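Side-chain contacts in probable endoglucanase (Gluconacetobacter xylinus, PDB 1WZZ), which hydrolyses internal beta-1,4-glucosidic linkages in cellulose and carboxymethyl-cellulose as a glycoside hydrolase of family 8: residues M70-W73 with A74-L78; F122-P125 with D126-Q129. All coordinates share one frame; numbering follows the deposited sequence.

Interaction 1: residues M70-W73 with A74-L78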
loop_
_atom_site.group_PDB
_atom_site.type_symbol
_atom_site.label_atom_id
_atom_site.label_comp_id
_atom_site.label_asym_id
_atom_site.label_seq_id
_atom_site.Cartn_x
_atom_site.Cartn_y
_atom_site.Cartn_z
HETATM N N MSE A 70 16.166 1.563 9.767
HETATM C CA MSE A 70 15.405 1.958 8.587
HETATM C C MSE A 70 14.739 3.310 8.741
HETATM O O MSE A 70 14.641 4.058 7.773
HETATM C CB MSE A 70 14.340 0.905 8.235
HETATM C CG MSE A 70 14.967 -0.403 7.787
HETATM SE SE MSE A 70 13.583 -1.703 7.281
HETATM C CE MSE A 70 13.132 -2.166 9.031
ATOM N N TRP A 71 14.259 3.612 9.928
ATOM C CA TRP A 71 13.604 4.907 10.137
ATOM C C TRP A 71 14.643 6.022 10.092
ATOM O O TRP A 71 14.445 7.068 9.456
ATOM C CB TRP A 71 12.870 4.892 11.469
ATOM C CG TRP A 71 12.313 6.211 11.904
ATOM C CD1 TRP A 71 12.340 6.705 13.168
ATOM C CD2 TRP A 71 11.629 7.207 11.097
ATOM N NE1 TRP A 71 11.725 7.938 13.222
ATOM C CE2 TRP A 71 11.284 8.274 11.970
ATOM C CE3 TRP A 71 11.283 7.305 9.738
ATOM C CZ2 TRP A 71 10.610 9.428 11.529
ATOM C CZ3 TRP A 71 10.607 8.468 9.300
ATOM C CH2 TRP A 71 10.288 9.507 10.202
HETATM N N MSE A 72 15.763 5.818 10.765
HETATM C CA MSE A 72 16.788 6.856 10.679
HETATM C C MSE A 72 17.180 7.082 9.211
HETATM O O MSE A 72 17.349 8.226 8.787
HETATM C CB MSE A 72 18.024 6.484 11.513
HETATM C CG MSE A 72 19.134 7.501 11.392
HETATM SE SE MSE A 72 20.547 7.079 12.641
HETATM C CE MSE A 72 21.514 5.810 11.564
ATOM N N TRP A 73 17.297 6.017 8.407
ATOM C CA TRP A 73 17.667 6.179 7.007
ATOM C C TRP A 73 16.567 6.935 6.240
ATOM O O TRP A 73 16.854 7.850 5.448
ATOM C CB TRP A 73 17.916 4.825 6.323
ATOM C CG TRP A 73 18.512 4.995 4.934
ATOM C CD1 TRP A 73 19.849 5.049 4.615
ATOM C CD2 TRP A 73 17.808 5.244 3.707
ATOM N NE1 TRP A 73 20.009 5.317 3.280
ATOM C CE2 TRP A 73 18.777 5.444 2.698
ATOM C CE3 TRP A 73 16.449 5.325 3.361
ATOM C CZ2 TRP A 73 18.437 5.719 1.374
ATOM C CZ3 TRP A 73 16.116 5.596 2.044
ATOM C CH2 TRP A 73 17.103 5.792 1.065
ATOM N N ALA A 74 15.317 6.552 6.453
ATOM C CA ALA A 74 14.229 7.237 5.758
ATOM C C ALA A 74 14.126 8.712 6.141
ATOM O O ALA A 74 13.932 9.567 5.264
ATOM C CB ALA A 74 12.883 6.517 6.036
ATOM N N ARG A 75 14.268 9.017 7.425
ATOM C CA ARG A 75 14.149 10.400 7.880
ATOM C C ARG A 75 15.277 11.247 7.338
ATOM O O ARG A 75 15.040 12.355 6.836
ATOM C CB ARG A 75 14.155 10.493 9.411
ATOM C CG ARG A 75 13.852 11.928 9.905
ATOM C CD ARG A 75 14.134 12.143 11.387
ATOM N NE ARG A 75 14.198 10.900 12.143
ATOM C CZ ARG A 75 15.312 10.198 12.341
ATOM N NH1 ARG A 75 15.271 9.066 13.037
ATOM N NH2 ARG A 75 16.470 10.633 11.860
ATOM N N THR A 76 16.495 10.720 7.402
ATOM C CA THR A 76 17.652 11.471 6.923
ATOM C C THR A 76 17.757 11.616 5.407
ATOM O O THR A 76 18.155 12.665 4.905
ATOM C CB THR A 76 19.007 10.876 7.475
ATOM O OG1 THR A 76 19.235 9.565 6.967
ATOM C CG2 THR A 76 18.968 10.787 8.949
ATOM N N ASN A 77 17.343 10.597 4.661
ATOM C CA ASN A 77 17.480 10.618 3.213
ATOM C C ASN A 77 16.256 10.945 2.375
ATOM O O ASN A 77 16.400 11.400 1.248
ATOM C CB ASN A 77 18.014 9.266 2.736
ATOM C CG ASN A 77 19.413 9.001 3.210
ATOM O OD1 ASN A 77 20.382 9.518 2.625
ATOM N ND2 ASN A 77 19.542 8.230 4.291
ATOM N N LEU A 78 15.058 10.690 2.897
ATOM C CA LEU A 78 13.847 10.952 2.130
ATOM C C LEU A 78 12.862 11.969 2.712
ATOM O O LEU A 78 12.135 12.627 1.951
ATOM C CB LEU A 78 13.056 9.644 1.879
ATOM C CG LEU A 78 13.775 8.533 1.101
ATOM C CD1 LEU A 78 12.858 7.277 1.036
ATOM C CD2 LEU A 78 14.136 9.023 -0.312
#
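W73 and N77, one helical turn apart, form the tight side of this contact. The N77 amide lies over the indole, its plane turned only 25° from the ring, with ND2 3.1 Å above the ring plane near the five-membered end and CB over the six-membered ring. N77 ND2 also donates to W73 O at 3.0 Å, a carbonyl that N77 N already holds, so one short polar side chain both covers a buried ring and doubles the grip on the backbone. L78 CD1 adds apolar contact at W73 CZ3, 3.8 Å away.

With CG anti to the backbone N (chi1 -173°) and the chain bent at chi3, R75 runs back over the W71 indole. R75 CB sits over the six-membered ring of W71, 4.0 Å from its centroid, and R75 CZ over the five-membered ring in a cation-pi contact, the guanidinium standing steeply to the indole at 78°. The solvent side is looser: CG of the exposed selenomethionine M72 meets T76 CG2 at 4.1 Å, while T76 OG1 bonds M72 O from the face opposite to T76 N.

These i to i+4 contacts form the last turns of helix 64-77, a helix of the family 8 (alpha/alpha)6 barrel.

Interaction 2: residues F122-P125 with D126-Q129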
loop_
_atom_site.group_PDB
_atom_site.type_symbol
_atom_site.label_atom_id
_atom_site.label_comp_id
_atom_site.label_asym_id
_atom_site.label_seq_id
_atom_site.Cartn_x
_atom_site.Cartn_y
_atom_site.Cartn_z
ATOM N N PHE A 122 7.079 -0.690 21.137
ATOM C CA PHE A 122 8.355 -0.437 21.793
ATOM C C PHE A 122 8.309 0.653 22.874
ATOM O O PHE A 122 9.357 0.990 23.430
ATOM C CB PHE A 122 9.403 -0.066 20.730
ATOM C CG PHE A 122 9.557 -1.107 19.635
ATOM C CD1 PHE A 122 9.804 -2.434 19.955
ATOM C CD2 PHE A 122 9.488 -0.738 18.287
ATOM C CE1 PHE A 122 9.982 -3.391 18.945
ATOM C CE2 PHE A 122 9.670 -1.694 17.254
ATOM C CZ PHE A 122 9.915 -3.010 17.593
ATOM N N GLN A 123 7.115 1.189 23.144
ATOM C CA GLN A 123 6.918 2.249 24.155
ATOM C C GLN A 123 7.843 3.425 23.853
ATOM O O GLN A 123 8.644 3.884 24.697
ATOM C CB GLN A 123 7.196 1.695 25.557
ATOM C CG GLN A 123 6.188 0.630 25.966
ATOM C CD GLN A 123 6.450 0.061 27.354
ATOM O OE1 GLN A 123 5.582 -0.589 27.941
ATOM N NE2 GLN A 123 7.649 0.295 27.880
ATOM N N ARG A 124 7.727 3.912 22.619
ATOM C CA ARG A 124 8.536 5.010 22.130
ATOM C C ARG A 124 7.616 6.169 21.773
ATOM O O ARG A 124 7.072 6.243 20.673
ATOM C CB ARG A 124 9.310 4.565 20.883
ATOM C CG ARG A 124 10.480 3.651 21.149
ATOM C CD ARG A 124 11.662 4.427 21.703
ATOM N NE ARG A 124 12.161 5.430 20.770
ATOM C CZ ARG A 124 13.272 5.311 20.050
ATOM N NH1 ARG A 124 13.649 6.278 19.223
ATOM N NH2 ARG A 124 14.027 4.224 20.166
ATOM N N PRO A 125 7.438 7.121 22.701
ATOM C CA PRO A 125 6.561 8.254 22.402
ATOM C C PRO A 125 6.996 9.139 21.242
ATOM O O PRO A 125 6.156 9.816 20.626
ATOM C CB PRO A 125 6.482 9.008 23.752
ATOM C CG PRO A 125 7.807 8.668 24.385
ATOM C CD PRO A 125 7.984 7.205 24.070
ATOM N N ASP A 126 8.291 9.167 20.948
ATOM C CA ASP A 126 8.765 9.963 19.835
ATOM C C ASP A 126 8.216 9.370 18.526
ATOM O O ASP A 126 7.891 10.117 17.619
ATOM C CB ASP A 126 10.306 10.031 19.814
ATOM C CG ASP A 126 10.958 8.663 19.762
ATOM O OD1 ASP A 126 10.583 7.782 20.564
ATOM O OD2 ASP A 126 11.861 8.485 18.915
ATOM N N TYR A 127 8.116 8.038 18.431
ATOM C CA TYR A 127 7.564 7.429 17.196
ATOM C C TYR A 127 6.088 7.795 17.022
ATOM O O TYR A 127 5.603 8.007 15.893
ATOM C CB TYR A 127 7.710 5.896 17.256
ATOM C CG TYR A 127 9.124 5.386 17.153
ATOM C CD1 TYR A 127 9.411 4.056 17.475
ATOM C CD2 TYR A 127 10.163 6.191 16.701
ATOM C CE1 TYR A 127 10.684 3.543 17.344
ATOM C CE2 TYR A 127 11.463 5.685 16.567
ATOM C CZ TYR A 127 11.711 4.354 16.889
ATOM O OH TYR A 127 13.002 3.848 16.757
ATOM N N ILE A 128 5.348 7.856 18.130
ATOM C CA ILE A 128 3.948 8.251 18.052
ATOM C C ILE A 128 3.886 9.687 17.518
ATOM O O ILE A 128 3.075 10.006 16.639
ATOM C CB ILE A 128 3.272 8.153 19.437
ATOM C CG1 ILE A 128 3.251 6.695 19.896
ATOM C CG2 ILE A 128 1.814 8.706 19.393
ATOM C CD1 ILE A 128 2.522 5.759 18.960
ATOM N N GLN A 129 4.727 10.576 18.057
ATOM C CA GLN A 129 4.755 11.951 17.564
ATOM C C GLN A 129 5.117 12.012 16.076
ATOM O O GLN A 129 4.525 12.813 15.318
ATOM C CB GLN A 129 5.792 12.746 18.362
ATOM C CG GLN A 129 5.353 12.945 19.779
ATOM C CD GLN A 129 6.400 13.670 20.575
ATOM O OE1 GLN A 129 7.564 13.691 20.198
ATOM N NE2 GLN A 129 5.985 14.266 21.706
#
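The N-terminal turn of helix 125-142, entered straight after the Schellman motif that ends helix 105-122, is where R124 at the N-cap position folds back over D126 and Y127. This is the short connection between two helices at the surface of the (alpha/alpha)6 barrel. R124 grips D126 side-on: R124 NE donates to D126 OD1 at 2.8 Å and R124 NH1 to D126 OD2 at 2.9 Å. Both bonds are nearly straight, both use the syn lone pairs, and the carboxylate lies almost in the guanidinium plane. D126 can answer because its CG stands between the backbone N and the carbonyl carbon (chi1 57°), which swings the carboxylate back toward the start of the helix; a negative charge there probably also suits the helix dipole.

The same guanidinium lies flat on Y127, centres 4.2 Å apart, displaced from the ring centre so that one of its faces has Y127 OH beneath it. The aliphatic part of the arginine takes over at the other end of the ring, where R124 CB touches Y127 CD1 at 3.4 Å. Bends at chi2 and chi3 let one long side chain serve both partners. Around Y127, L64 and Q68 of helix 64-77 and L115 and A118 of helix 105-122 pack against the side chain, and R124 NH2 makes a weak hydrogen bond to Q68 OE1. With an alanine in place of R124, D126 would probably be left without its charge mate and Y127 without the flat group over that face.

P125 suits the first helical position, since its nitrogen, having no hydrogen, needs no acceptor there. The bonds that Y127 N and I128 N make to R124 O are weak, whereas P125 O accepts a well-aligned bond from Q129 N at 3.0 Å.

Overall arrangement
Interactions 1 and 2 lie on neighbouring helices, their centres 16 Å apart, and meet where W71 CD1 packs on Y127 CE2 at 3.7 Å with the two rings nearly perpendicular. A weak hydrogen bond from W71 NE1 to D130, one turn beyond D126, adds to the join. Interaction 1 reaches toward the catalytic region: the L78 side chain is about 8 Å from that of E49, the proton donor by similarity, and about 11 Å from that of D106, the predicted nucleophile. A sulfate ion, probably from the crystallisation liquor, lies about 5 Å from the W73 side chain. Interaction 2 lies at the surface, away from these sites.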